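Local coordinates for protein UV damage endonuclease (Sulfolobus acidocaldarius, PDB 3TC3) that probably cuts damaged DNA for repair as a UV damage endonuclease, using a TIM barrel that holds manganese, at residues N175-N180 with K190-E195; W208-E211 with P216-F219; S138-L143 with S186-R191; Y145-L150 with G157-H162. One frame throughout, in Å; residues are numbered along the deposited sequence.

Interaction 1 of 4, residues N175-N180 with K190-E195; sequences NRFIEN and KRLVIE. With MN (manganese (II) ion), chain C.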
loop_
_atom_site.group_PDB
_atom_site.type_symbol
_atom_site.label_atom_id
_atom_site.label_comp_id
_atom_site.label_asym_id
_atom_site.label_seq_id
_atom_site.Cartn_x
_atom_site.Cartn_y
_atom_site.Cartn_z
ATOM N N ASN A 175 14.820 4.786 -16.486
ATOM C CA ASN A 175 14.286 5.661 -17.487
ATOM C C ASN A 175 13.016 5.083 -18.129
ATOM O O ASN A 175 12.091 5.879 -18.362
ATOM C CB ASN A 175 15.390 5.991 -18.469
ATOM C CG ASN A 175 16.310 7.125 -17.896
ATOM O OD1 ASN A 175 15.823 8.222 -17.441
ATOM N ND2 ASN A 175 17.580 6.860 -17.861
ATOM N N ARG A 176 12.931 3.761 -18.259
ATOM C CA ARG A 176 11.667 3.139 -18.758
ATOM C C ARG A 176 10.545 3.404 -17.719
ATOM O O ARG A 176 9.398 3.709 -18.102
ATOM C CB ARG A 176 11.715 1.615 -18.928
ATOM C CG ARG A 176 12.618 1.176 -20.107
ATOM C CD ARG A 176 12.304 -0.313 -20.495
ATOM N NE ARG A 176 12.262 -1.224 -19.332
ATOM C CZ ARG A 176 13.335 -1.724 -18.744
ATOM N NH1 ARG A 176 14.582 -1.469 -19.242
ATOM N NH2 ARG A 176 13.203 -2.485 -17.677
ATOM N N PHE A 177 10.884 3.374 -16.434
ATOM C CA PHE A 177 9.804 3.657 -15.479
ATOM C C PHE A 177 9.266 5.065 -15.674
ATOM O O PHE A 177 8.069 5.312 -15.646
ATOM C CB PHE A 177 10.349 3.482 -14.071
ATOM C CG PHE A 177 9.310 3.766 -13.007
ATOM C CD1 PHE A 177 9.010 5.096 -12.593
ATOM C CD2 PHE A 177 8.641 2.695 -12.408
ATOM C CE1 PHE A 177 8.011 5.285 -11.674
ATOM C CE2 PHE A 177 7.599 2.928 -11.486
ATOM C CZ PHE A 177 7.310 4.238 -11.075
ATOM N N ILE A 178 10.189 6.028 -15.706
ATOM C CA ILE A 178 9.806 7.452 -15.875
ATOM C C ILE A 178 9.005 7.682 -17.205
ATOM O O ILE A 178 7.949 8.356 -17.158
ATOM C CB ILE A 178 11.042 8.347 -15.846
ATOM C CG1 ILE A 178 11.601 8.351 -14.400
ATOM C CG2 ILE A 178 10.660 9.792 -16.278
ATOM C CD1 ILE A 178 12.948 9.081 -14.256
ATOM N N GLU A 179 9.465 7.048 -18.303
ATOM C CA GLU A 179 8.765 7.201 -19.582
ATOM C C GLU A 179 7.317 6.719 -19.474
ATOM O O GLU A 179 6.411 7.393 -19.922
ATOM C CB GLU A 179 9.498 6.476 -20.723
ATOM C CG GLU A 179 8.938 6.965 -22.104
ATOM C CD GLU A 179 9.209 6.149 -23.373
ATOM O OE1 GLU A 179 9.918 5.126 -23.348
ATOM O OE2 GLU A 179 8.645 6.580 -24.415
ATOM N N ASN A 180 7.142 5.522 -18.883
ATOM C CA ASN A 180 5.802 4.950 -18.878
ATOM C C ASN A 180 4.927 5.631 -17.821
ATOM O O ASN A 180 3.727 5.786 -18.013
ATOM C CB ASN A 180 5.896 3.444 -18.549
ATOM C CG ASN A 180 6.544 2.632 -19.741
ATOM O OD1 ASN A 180 6.712 3.230 -20.826
ATOM N ND2 ASN A 180 6.911 1.411 -19.576
ATOM N N LYS A 190 -1.503 10.916 -10.033
ATOM C CA LYS A 190 -1.565 11.747 -8.848
ATOM C C LYS A 190 -1.505 10.964 -7.537
ATOM O O LYS A 190 -1.121 11.501 -6.517
ATOM C CB LYS A 190 -2.779 12.672 -8.869
ATOM C CG LYS A 190 -2.564 13.889 -9.834
ATOM C CD LYS A 190 -1.409 14.835 -9.316
ATOM C CE LYS A 190 -1.309 16.123 -10.125
ATOM N NZ LYS A 190 -0.372 15.872 -11.272
ATOM N N ARG A 191 -1.854 9.679 -7.621
ATOM C CA ARG A 191 -1.972 8.840 -6.435
ATOM C C ARG A 191 -0.726 7.972 -6.298
ATOM O O ARG A 191 -0.506 7.330 -5.239
ATOM C CB ARG A 191 -3.156 7.910 -6.547
ATOM C CG ARG A 191 -4.472 8.630 -6.372
ATOM C CD ARG A 191 -5.486 7.560 -6.364
ATOM N NE ARG A 191 -6.779 8.118 -5.893
ATOM C CZ ARG A 191 -7.812 8.418 -6.630
ATOM N NH1 ARG A 191 -7.766 8.363 -7.960
ATOM N NH2 ARG A 191 -8.969 8.765 -6.011
ATOM N N LEU A 192 0.149 7.944 -7.305
ATOM C CA LEU A 192 1.181 6.877 -7.282
ATOM C C LEU A 192 2.343 7.246 -6.354
ATOM O O LEU A 192 2.760 8.417 -6.263
ATOM C CB LEU A 192 1.739 6.701 -8.709
ATOM C CG LEU A 192 2.400 5.360 -8.930
ATOM C CD1 LEU A 192 1.345 4.226 -9.019
ATOM C CD2 LEU A 192 3.195 5.360 -10.276
ATOM N N VAL A 193 2.812 6.214 -5.619
ATOM C CA VAL A 193 3.999 6.368 -4.800
ATOM C C VAL A 193 4.888 5.125 -5.019
ATOM O O VAL A 193 4.391 4.085 -5.471
ATOM C CB VAL A 193 3.700 6.575 -3.274
ATOM C CG1 VAL A 193 2.773 7.773 -3.074
ATOM C CG2 VAL A 193 3.102 5.276 -2.708
ATOM N N ILE A 194 6.205 5.286 -4.881
ATOM C CA ILE A 194 7.082 4.153 -5.152
ATOM C C ILE A 194 7.817 3.770 -3.865
ATOM O O ILE A 194 8.150 4.595 -3.068
ATOM C CB ILE A 194 8.115 4.455 -6.288
ATOM C CG1 ILE A 194 8.916 5.682 -5.974
ATOM C CG2 ILE A 194 7.440 4.521 -7.684
ATOM C CD1 ILE A 194 10.111 5.922 -7.019
ATOM N N GLU A 195 8.167 2.511 -3.737
ATOM C CA GLU A 195 8.815 2.033 -2.533
ATOM C C GLU A 195 10.110 1.304 -2.940
ATOM O O GLU A 195 10.258 0.671 -4.011
ATOM C CB GLU A 195 7.863 0.969 -1.968
ATOM C CG GLU A 195 8.320 0.214 -0.706
ATOM C CD GLU A 195 7.470 -1.029 -0.418
ATOM O OE1 GLU A 195 6.339 -1.136 -0.888
ATOM O OE2 GLU A 195 7.935 -1.903 0.330
HETATM MN MN MN C . 7.048 -2.721 2.190
HETATM O O HOH W 1 5.306 -3.269 0.650
#

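Interaction 2 of 4, residues W208-E211 with P216-F219; sequences WISE and PVIF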
loop_
_atom_site.group_PDB
_atom_site.type_symbol
_atom_site.label_atom_id
_atom_site.label_comp_id
_atom_site.label_asym_id
_atom_site.label_seq_id
_atom_site.Cartn_x
_atom_site.Cartn_y
_atom_site.Cartn_z
ATOM N N TRP A 208 16.024 9.135 -7.132
ATOM C CA TRP A 208 16.414 9.625 -8.487
ATOM C C TRP A 208 15.167 9.764 -9.316
ATOM O O TRP A 208 15.004 10.730 -10.091
ATOM C CB TRP A 208 17.411 8.627 -9.044
ATOM C CG TRP A 208 18.095 9.103 -10.302
ATOM C CD1 TRP A 208 19.287 9.826 -10.394
ATOM C CD2 TRP A 208 17.628 8.939 -11.676
ATOM N NE1 TRP A 208 19.600 10.066 -11.705
ATOM C CE2 TRP A 208 18.677 9.544 -12.521
ATOM C CE3 TRP A 208 16.521 8.297 -12.295
ATOM C CZ2 TRP A 208 18.548 9.590 -13.927
ATOM C CZ3 TRP A 208 16.451 8.313 -13.730
ATOM C CH2 TRP A 208 17.454 8.923 -14.478
ATOM N N ILE A 209 14.267 8.767 -9.233
ATOM C CA ILE A 209 12.991 8.836 -9.919
ATOM C C ILE A 209 12.174 10.023 -9.406
ATOM O O ILE A 209 11.652 10.791 -10.238
ATOM C CB ILE A 209 12.195 7.511 -9.807
ATOM C CG1 ILE A 209 12.902 6.386 -10.570
ATOM C CG2 ILE A 209 10.717 7.778 -10.270
ATOM C CD1 ILE A 209 12.210 5.032 -10.371
ATOM N N SER A 210 12.037 10.164 -8.088
ATOM C CA SER A 210 11.202 11.221 -7.532
ATOM C C SER A 210 11.650 12.580 -7.987
ATOM O O SER A 210 10.802 13.441 -8.278
ATOM C CB SER A 210 11.246 11.140 -5.994
ATOM O OG SER A 210 10.331 12.051 -5.402
ATOM N N GLU A 211 12.977 12.826 -8.050
ATOM C CA GLU A 211 13.482 14.140 -8.396
ATOM C C GLU A 211 12.985 14.577 -9.788
ATOM O O GLU A 211 12.787 15.771 -10.006
ATOM C CB GLU A 211 15.027 14.123 -8.364
ATOM C CG GLU A 211 15.603 15.412 -8.709
ATOM C CD GLU A 211 15.757 16.262 -7.464
ATOM O OE1 GLU A 211 15.458 15.742 -6.350
ATOM O OE2 GLU A 211 16.176 17.432 -7.601
ATOM N N PRO A 216 6.117 10.666 -4.690
ATOM C CA PRO A 216 6.641 10.375 -3.289
ATOM C C PRO A 216 7.162 8.985 -3.126
ATOM O O PRO A 216 6.741 8.025 -3.806
ATOM C CB PRO A 216 5.415 10.630 -2.408
ATOM C CG PRO A 216 4.416 11.417 -3.344
ATOM C CD PRO A 216 4.632 10.848 -4.704
ATOM N N VAL A 217 8.162 8.862 -2.279
ATOM C CA VAL A 217 8.769 7.611 -1.937
ATOM C C VAL A 217 8.306 7.104 -0.576
ATOM O O VAL A 217 8.438 7.807 0.425
ATOM C CB VAL A 217 10.312 7.753 -1.956
ATOM C CG1 VAL A 217 11.037 6.377 -1.622
ATOM C CG2 VAL A 217 10.768 8.311 -3.345
ATOM N N ILE A 218 7.782 5.899 -0.605
ATOM C CA ILE A 218 7.529 5.181 0.681
ATOM C C ILE A 218 8.796 4.453 1.088
ATOM O O ILE A 218 9.291 3.575 0.341
ATOM C CB ILE A 218 6.406 4.121 0.508
ATOM C CG1 ILE A 218 5.097 4.807 0.306
ATOM C CG2 ILE A 218 6.304 3.217 1.830
ATOM C CD1 ILE A 218 3.869 3.881 0.351
ATOM N N PHE A 219 9.277 4.771 2.287
ATOM C CA PHE A 219 10.417 4.041 2.873
ATOM C C PHE A 219 10.032 2.750 3.562
ATOM O O PHE A 219 9.167 2.757 4.397
ATOM C CB PHE A 219 11.019 4.983 3.944
ATOM C CG PHE A 219 12.208 4.421 4.660
ATOM C CD1 PHE A 219 13.467 4.312 4.015
ATOM C CD2 PHE A 219 12.075 3.922 5.960
ATOM C CE1 PHE A 219 14.536 3.834 4.700
ATOM C CE2 PHE A 219 13.171 3.404 6.628
ATOM C CZ PHE A 219 14.430 3.347 5.982
#

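Interaction 3 of 4, residues S138-L143 with S186-R191; sequences SSIMEL and SNISKR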
loop_
_atom_site.group_PDB
_atom_site.type_symbol
_atom_site.label_atom_id
_atom_site.label_comp_id
_atom_site.label_asym_id
_atom_site.label_seq_id
_atom_site.Cartn_x
_atom_site.Cartn_y
_atom_site.Cartn_z
ATOM N N SER A 138 -1.230 -4.422 -19.155
ATOM C CA SER A 138 -2.045 -5.048 -18.127
ATOM C C SER A 138 -1.747 -4.388 -16.763
ATOM O O SER A 138 -2.658 -4.293 -15.906
ATOM C CB SER A 138 -1.808 -6.572 -18.083
ATOM O OG SER A 138 -0.465 -6.844 -17.813
ATOM N N SER A 139 -0.494 -3.942 -16.590
ATOM C CA SER A 139 -0.152 -3.266 -15.329
ATOM C C SER A 139 -0.961 -1.958 -15.179
ATOM O O SER A 139 -1.445 -1.654 -14.092
ATOM C CB SER A 139 1.349 -2.917 -15.311
ATOM O OG SER A 139 2.071 -4.164 -15.317
ATOM N N ILE A 140 -1.082 -1.178 -16.277
ATOM C CA ILE A 140 -1.885 0.060 -16.242
ATOM C C ILE A 140 -3.353 -0.250 -15.989
ATOM O O ILE A 140 -3.980 0.424 -15.248
ATOM C CB ILE A 140 -1.630 0.830 -17.539
ATOM C CG1 ILE A 140 -0.193 1.350 -17.475
ATOM C CG2 ILE A 140 -2.638 2.055 -17.583
ATOM C CD1 ILE A 140 0.309 2.146 -18.806
ATOM N N MET A 141 -3.877 -1.326 -16.582
ATOM C CA MET A 141 -5.254 -1.797 -16.279
ATOM C C MET A 141 -5.438 -2.052 -14.791
ATOM O O MET A 141 -6.500 -1.640 -14.222
ATOM C CB MET A 141 -5.707 -3.008 -17.136
ATOM C CG MET A 141 -5.817 -2.616 -18.570
ATOM S SD MET A 141 -7.006 -1.252 -19.011
ATOM C CE MET A 141 -6.172 0.463 -18.708
ATOM N N GLU A 142 -4.442 -2.711 -14.163
ATOM C CA GLU A 142 -4.578 -2.969 -12.716
ATOM C C GLU A 142 -4.539 -1.641 -11.928
ATOM O O GLU A 142 -5.291 -1.445 -10.974
ATOM C CB GLU A 142 -3.497 -3.966 -12.338
ATOM C CG GLU A 142 -3.571 -4.433 -10.884
ATOM C CD GLU A 142 -4.829 -5.153 -10.431
ATOM O OE1 GLU A 142 -5.776 -5.441 -11.198
ATOM O OE2 GLU A 142 -4.822 -5.504 -9.242
ATOM N N LEU A 143 -3.623 -0.759 -12.337
ATOM C CA LEU A 143 -3.557 0.589 -11.698
ATOM C C LEU A 143 -4.840 1.393 -11.886
ATOM O O LEU A 143 -5.300 2.029 -10.892
ATOM C CB LEU A 143 -2.330 1.369 -12.250
ATOM C CG LEU A 143 -1.005 0.826 -11.755
ATOM C CD1 LEU A 143 0.113 1.487 -12.598
ATOM C CD2 LEU A 143 -0.794 0.943 -10.251
ATOM N N SER A 186 -4.019 11.049 -15.159
ATOM C CA SER A 186 -3.909 11.772 -13.935
ATOM C C SER A 186 -4.506 11.095 -12.734
ATOM O O SER A 186 -3.990 11.272 -11.649
ATOM C CB SER A 186 -4.649 13.123 -14.071
ATOM O OG SER A 186 -3.978 13.869 -15.012
ATOM N N ASN A 187 -5.643 10.376 -12.870
ATOM C CA ASN A 187 -6.247 9.790 -11.653
ATOM C C ASN A 187 -5.398 8.671 -11.073
ATOM O O ASN A 187 -5.514 8.363 -9.885
ATOM C CB ASN A 187 -7.712 9.326 -11.814
ATOM C CG ASN A 187 -7.882 8.093 -12.689
ATOM O OD1 ASN A 187 -7.069 7.742 -13.574
ATOM N ND2 ASN A 187 -8.993 7.384 -12.410
ATOM N N ILE A 188 -4.488 8.138 -11.903
ATOM C CA ILE A 188 -3.533 7.161 -11.383
ATOM C C ILE A 188 -2.277 7.908 -10.964
ATOM O O ILE A 188 -1.739 7.714 -9.853
ATOM C CB ILE A 188 -3.125 6.137 -12.446
ATOM C CG1 ILE A 188 -4.385 5.345 -12.913
ATOM C CG2 ILE A 188 -1.953 5.183 -11.958
ATOM C CD1 ILE A 188 -4.078 4.416 -14.120
ATOM N N SER A 189 -1.751 8.711 -11.900
ATOM C CA SER A 189 -0.424 9.310 -11.619
ATOM C C SER A 189 -0.432 10.171 -10.315
ATOM O O SER A 189 0.598 10.206 -9.595
ATOM C CB SER A 189 0.097 10.127 -12.835
ATOM O OG SER A 189 -0.712 11.266 -13.001
ATOM N N LYS A 190 -1.503 10.916 -10.033
ATOM C CA LYS A 190 -1.565 11.747 -8.848
ATOM C C LYS A 190 -1.505 10.964 -7.537
ATOM O O LYS A 190 -1.121 11.501 -6.517
ATOM C CB LYS A 190 -2.779 12.672 -8.869
ATOM C CG LYS A 190 -2.564 13.889 -9.834
ATOM C CD LYS A 190 -1.409 14.835 -9.316
ATOM C CE LYS A 190 -1.309 16.123 -10.125
ATOM N NZ LYS A 190 -0.372 15.872 -11.272
ATOM N N ARG A 191 -1.854 9.679 -7.621
ATOM C CA ARG A 191 -1.972 8.840 -6.435
ATOM C C ARG A 191 -0.726 7.972 -6.298
ATOM O O ARG A 191 -0.506 7.330 -5.239
ATOM C CB ARG A 191 -3.156 7.910 -6.547
ATOM C CG ARG A 191 -4.472 8.630 -6.372
ATOM C CD ARG A 191 -5.486 7.560 -6.364
ATOM N NE ARG A 191 -6.779 8.118 -5.893
ATOM C CZ ARG A 191 -7.812 8.418 -6.630
ATOM N NH1 ARG A 191 -7.766 8.363 -7.960
ATOM N NH2 ARG A 191 -8.969 8.765 -6.011
#

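Interaction 4 of 4, residues Y145-L150 with G157-H162; sequences YHADLL and GKIQIH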
loop_
_atom_site.group_PDB
_atom_site.type_symbol
_atom_site.label_atom_id
_atom_site.label_comp_id
_atom_site.label_asym_id
_atom_site.label_seq_id
_atom_site.Cartn_x
_atom_site.Cartn_y
_atom_site.Cartn_z
ATOM N N TYR A 145 -7.873 0.129 -12.152
ATOM C CA TYR A 145 -8.858 -0.360 -11.182
ATOM C C TYR A 145 -8.638 0.206 -9.771
ATOM O O TYR A 145 -9.614 0.546 -9.085
ATOM C CB TYR A 145 -8.789 -1.939 -11.147
ATOM C CG TYR A 145 -9.146 -2.581 -9.812
ATOM C CD1 TYR A 145 -10.353 -2.311 -9.154
ATOM C CD2 TYR A 145 -8.208 -3.466 -9.185
ATOM C CE1 TYR A 145 -10.652 -2.855 -7.879
ATOM C CE2 TYR A 145 -8.530 -4.043 -7.983
ATOM C CZ TYR A 145 -9.755 -3.726 -7.339
ATOM O OH TYR A 145 -10.057 -4.222 -6.109
ATOM N N HIS A 146 -7.377 0.312 -9.369
ATOM C CA HIS A 146 -7.121 0.878 -8.040
ATOM C C HIS A 146 -7.567 2.325 -7.926
ATOM O O HIS A 146 -8.183 2.684 -6.947
ATOM C CB HIS A 146 -5.615 0.739 -7.700
ATOM C CG HIS A 146 -5.221 -0.700 -7.326
ATOM N ND1 HIS A 146 -5.211 -1.753 -8.231
ATOM C CD2 HIS A 146 -4.936 -1.247 -6.071
ATOM C CE1 HIS A 146 -4.884 -2.906 -7.541
ATOM N NE2 HIS A 146 -4.703 -2.584 -6.259
ATOM N N ALA A 147 -7.256 3.116 -8.980
ATOM C CA ALA A 147 -7.692 4.537 -8.994
ATOM C C ALA A 147 -9.208 4.562 -9.053
ATOM O O ALA A 147 -9.837 5.395 -8.355
ATOM C CB ALA A 147 -7.119 5.188 -10.207
ATOM N N ASP A 148 -9.806 3.716 -9.873
ATOM C CA ASP A 148 -11.288 3.721 -9.927
ATOM C C ASP A 148 -11.890 3.411 -8.537
ATOM O O ASP A 148 -12.994 3.908 -8.203
ATOM C CB ASP A 148 -11.789 2.669 -10.940
ATOM C CG ASP A 148 -11.583 3.093 -12.402
ATOM O OD1 ASP A 148 -11.252 4.265 -12.643
ATOM O OD2 ASP A 148 -11.736 2.209 -13.251
ATOM N N LEU A 149 -11.293 2.424 -7.833
ATOM C CA LEU A 149 -11.873 2.035 -6.526
ATOM C C LEU A 149 -11.836 3.235 -5.565
ATOM O O LEU A 149 -12.856 3.605 -4.927
ATOM C CB LEU A 149 -11.158 0.806 -5.949
ATOM C CG LEU A 149 -11.693 0.324 -4.608
ATOM C CD1 LEU A 149 -13.154 -0.206 -4.810
ATOM C CD2 LEU A 149 -10.797 -0.709 -4.012
ATOM N N LEU A 150 -10.694 3.871 -5.463
ATOM C CA LEU A 150 -10.499 5.060 -4.619
ATOM C C LEU A 150 -11.424 6.210 -5.099
ATOM O O LEU A 150 -12.069 6.883 -4.238
ATOM C CB LEU A 150 -9.024 5.446 -4.647
ATOM C CG LEU A 150 -8.160 4.286 -3.996
ATOM C CD1 LEU A 150 -6.675 4.659 -4.201
ATOM C CD2 LEU A 150 -8.412 4.135 -2.517
ATOM N N GLY A 157 -6.002 8.953 -1.206
ATOM C CA GLY A 157 -5.311 7.660 -1.000
ATOM C C GLY A 157 -4.109 7.593 -1.900
ATOM O O GLY A 157 -3.971 8.371 -2.850
ATOM N N LYS A 158 -3.243 6.681 -1.578
ATOM C CA LYS A 158 -2.039 6.396 -2.401
ATOM C C LYS A 158 -2.039 4.991 -2.945
ATOM O O LYS A 158 -2.425 4.057 -2.234
ATOM C CB LYS A 158 -0.759 6.623 -1.583
ATOM C CG LYS A 158 -0.591 8.138 -1.102
ATOM C CD LYS A 158 -0.519 9.093 -2.217
ATOM C CE LYS A 158 -0.164 10.516 -1.653
ATOM N NZ LYS A 158 -0.369 11.440 -2.773
ATOM N N ILE A 159 -1.428 4.822 -4.109
ATOM C CA ILE A 159 -1.250 3.494 -4.731
ATOM C C ILE A 159 0.210 3.319 -4.799
ATOM O O ILE A 159 0.906 4.052 -5.539
ATOM C CB ILE A 159 -1.888 3.460 -6.192
ATOM C CG1 ILE A 159 -3.382 3.760 -6.101
ATOM C CG2 ILE A 159 -1.597 2.098 -6.787
ATOM C CD1 ILE A 159 -3.973 4.088 -7.559
ATOM N N GLN A 160 0.724 2.341 -4.046
ATOM C CA GLN A 160 2.194 2.171 -3.917
ATOM C C GLN A 160 2.608 0.995 -4.811
ATOM O O GLN A 160 2.041 -0.168 -4.785
ATOM C CB GLN A 160 2.569 1.904 -2.448
ATOM C CG GLN A 160 2.096 0.702 -1.870
ATOM C CD GLN A 160 2.436 0.758 -0.362
ATOM O OE1 GLN A 160 1.594 1.283 0.399
ATOM N NE2 GLN A 160 3.696 0.383 0.040
ATOM N N ILE A 161 3.706 1.248 -5.534
ATOM C CA ILE A 161 4.302 0.174 -6.320
ATOM C C ILE A 161 5.841 0.127 -6.209
ATOM O O ILE A 161 6.398 1.078 -5.745
ATOM C CB ILE A 161 3.975 0.285 -7.829
ATOM C CG1 ILE A 161 4.505 1.606 -8.379
ATOM C CG2 ILE A 161 2.437 0.131 -7.999
ATOM C CD1 ILE A 161 4.368 1.694 -10.015
ATOM N N HIS A 162 6.431 -1.048 -6.509
ATOM C CA HIS A 162 7.883 -1.098 -6.697
ATOM C C HIS A 162 8.226 -0.582 -8.068
ATOM O O HIS A 162 7.385 -0.396 -8.994
ATOM C CB HIS A 162 8.303 -2.544 -6.541
ATOM C CG HIS A 162 8.265 -2.998 -5.140
ATOM N ND1 HIS A 162 7.641 -4.119 -4.760
ATOM C CD2 HIS A 162 8.784 -2.420 -3.983
ATOM C CE1 HIS A 162 7.813 -4.296 -3.414
ATOM N NE2 HIS A 162 8.504 -3.254 -2.942
#

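Interaction 1 of 4, residues N175-N180 with K190-E195
Phe177 leans from helix 170-181 onto Ile194 and Leu192, and its ring supplies the whole of the helix's share of this contact. With CG anti to the backbone N (chi1 179°), the phenyl group extends toward the strand and leads with its far carbon. The CG2 methyl of Ile194 sits 3.4 Å from Phe177 CZ, a snug fit. That methyl is centred on the end of the ring, since Phe177 CE1 and CE2 are each 4.1 Å from Ile194 CG2. The methyl comes in obliquely, and the contact is apolar packing.

The torsion of Ile194 explains which branch does the touching: CG1 lies between the backbone N and the carbonyl carbon (chi1 55°), while CG2 stands beside the N and meets the ring. Leu192, two residues earlier, adds a looser touch, its CD2 lying 4.3 Å from Phe177 CZ. Around them Phe177 also rests on Ile161 of strand 158-162, and Ile194 on Ile209 of helix 203-213.

Leu192 and Ile194 face the helix, whereas Val193 between them points away. Beyond this packed patch the strand ends in Glu195, whose OE2 binds manganese at 2.2 Å; its OE1 lies 2.8 Å from water 1, a metal ligand that probably donates to it, and is also held by Gln160 NE2. Asp220, Asp251 and Glu288 complete the site. In this eight-stranded TIM barrel Leu192 and Ile194 pack outward on the helix layer, while Glu195 stands at the strand's C-terminal end, where active sites of this fold lie.

Interaction 2 of 4, residues W208-E211 with P216-F219
Ser210 and Val217 make a small, buried van der Waals contact where helix 203-213 returns to the barrel and strand 217-220 begins. The two elements belong to one beta-alpha-beta unit, strand 192-195, helix 203-213 and strand 217-220, and the contact lies where the helix leads by a short loop into the strand. No hydrogen bond crosses between the segments. The meeting is carbon to carbon: Ser210 CB lies 3.9 Å from the CG2 methyl of Val217, with both CB atoms pointing toward the opposite segment.

Val217 holds CG1 anti to its backbone N (chi1 -178°), which leaves CG2 as the branch beside the N and nearest the helix. In Ser210 the hydroxyl lies beside the carbonyl carbon (chi1 -173°). From there OG approaches Pro216 N only to 4.5 Å, and a proline nitrogen offers no proton in any case. The hydroxyl is satisfied instead by a hydrogen bond to Ile215 O, in the turn just before the strand, so that one short side chain presents its carbon to the strand and ties its oxygen to the residue leading into it. A small residue probably suits the close approach, the CA atoms of Ser210 and Pro216 being 6.3 Å apart.

Around this junction, Ile209 of the same helix packs on Ile194 of strand 192-195 and on Leu174 of helix 170-181. Val217 also touches Val240 of helix 233-241, and its backbone N and O are bonded to Thr243 OG1 and Trp244 NE1. The strand start is thus set between helix 203-213, helix 233-241 and the neighbouring strand 192-195.

Interaction 3 of 4, residues S138-L143 with S186-R191
Ile188 extends its side chain from the short helix 186-189 onto Leu143 of helix 133-153. Its CG1 stands beside the backbone N and anti to the carbonyl carbon (chi1 -61°), and the chain runs on extended (chi2 173°), which carries CD1 to the larger helix. That methyl rests against backbone as well as side chain: Ile188 CD1 is 3.8 Å from Leu143 C, 4.1 Å from Ile140 O and 4.0 Å from Leu143 CB. The other branch, CG2, meets Leu143 CB at 3.8 Å, so both branches of the isoleucine touch that methylene. Ile140 adds a loose touch, CG2 to Ile188 CD1 at 4.4 Å.

Within the TIM barrel this joins a helix of the outer layer to the short helix that leads into strand 192-195. Replacing Ile188 by an alanine would probably open a gap beside Leu143 CB and leave the two helices without their main apolar bridge.

The turn after Ile188 is tied by Arg191, whose NH1 donates to Asn187 O at 3.0 Å (N-H...O angle 150°). The oxygen lies near the guanidinium plane. Arg191 NH2 forms a salt bridge with Asp151 of helix 133-153, and Asn187 ND2 bonds to the same carboxylate.

Interaction 4 of 4, residues Y145-L150 with G157-H162
The flat ring of His146 is not what meets Ile159; its CB methylene does, 3.7 Å from Ile159 CD1. The ring is fixed by its nitrogens, NE2 bonded to Ser81 OG and ND1 to Glu142 O. This is helix-on-strand packing in a beta-alpha-beta unit of the TIM barrel, helix 133-153 running back over strand 158-162, with the short segment axes 9.4 Å apart and at 158°.

Ile159 buries the most surface here. With CG1 beside the backbone N and anti to the carbonyl carbon, CD1 points at the helix and also comes within 3.7 Å of Ala147 N. One turn further along the helix, the side chains of Leu150 and Ile159 lie alongside and run opposite ways, Leu150 CD1 lying 3.9 Å from Ile159 CG1. An alanine in place of Ile159 is likely to open a gap between His146, Ala147 and Leu150 and leave the helix poorly seated on its strand.

Where the chain enters the strand, Gly157 has a positive phi of 84° and leaves the room that Leu150 occupies: a CB on this residue would stand only 3.4 Å from Leu150 CD2.

Along the chain interaction 4 falls between the segments of interaction 3, interaction 1 follows interaction 4 and shares Lys190 and Arg191 with interaction 3, and interaction 2 comes last. Interactions 3 and 4, with centres 7 Å apart, both use helix 133-153. Interactions 4, 1 and 2 each reach the parallel eight-stranded barrel through consecutive neighbours, strands 158-162, 192-195 and 217-220. Backbone bonds tie these strands: Val193 N to Ile159 O at 2.9 Å, and Ile194 O to Ile218 N at 2.8 Å. Interactions 2 and 3 are separate, centres about 17 Å apart. Interactions 1 and 2 pack helices on strands carrying the manganese ligands Glu195 and Asp220; interactions 3 and 4 build the neighbouring wall.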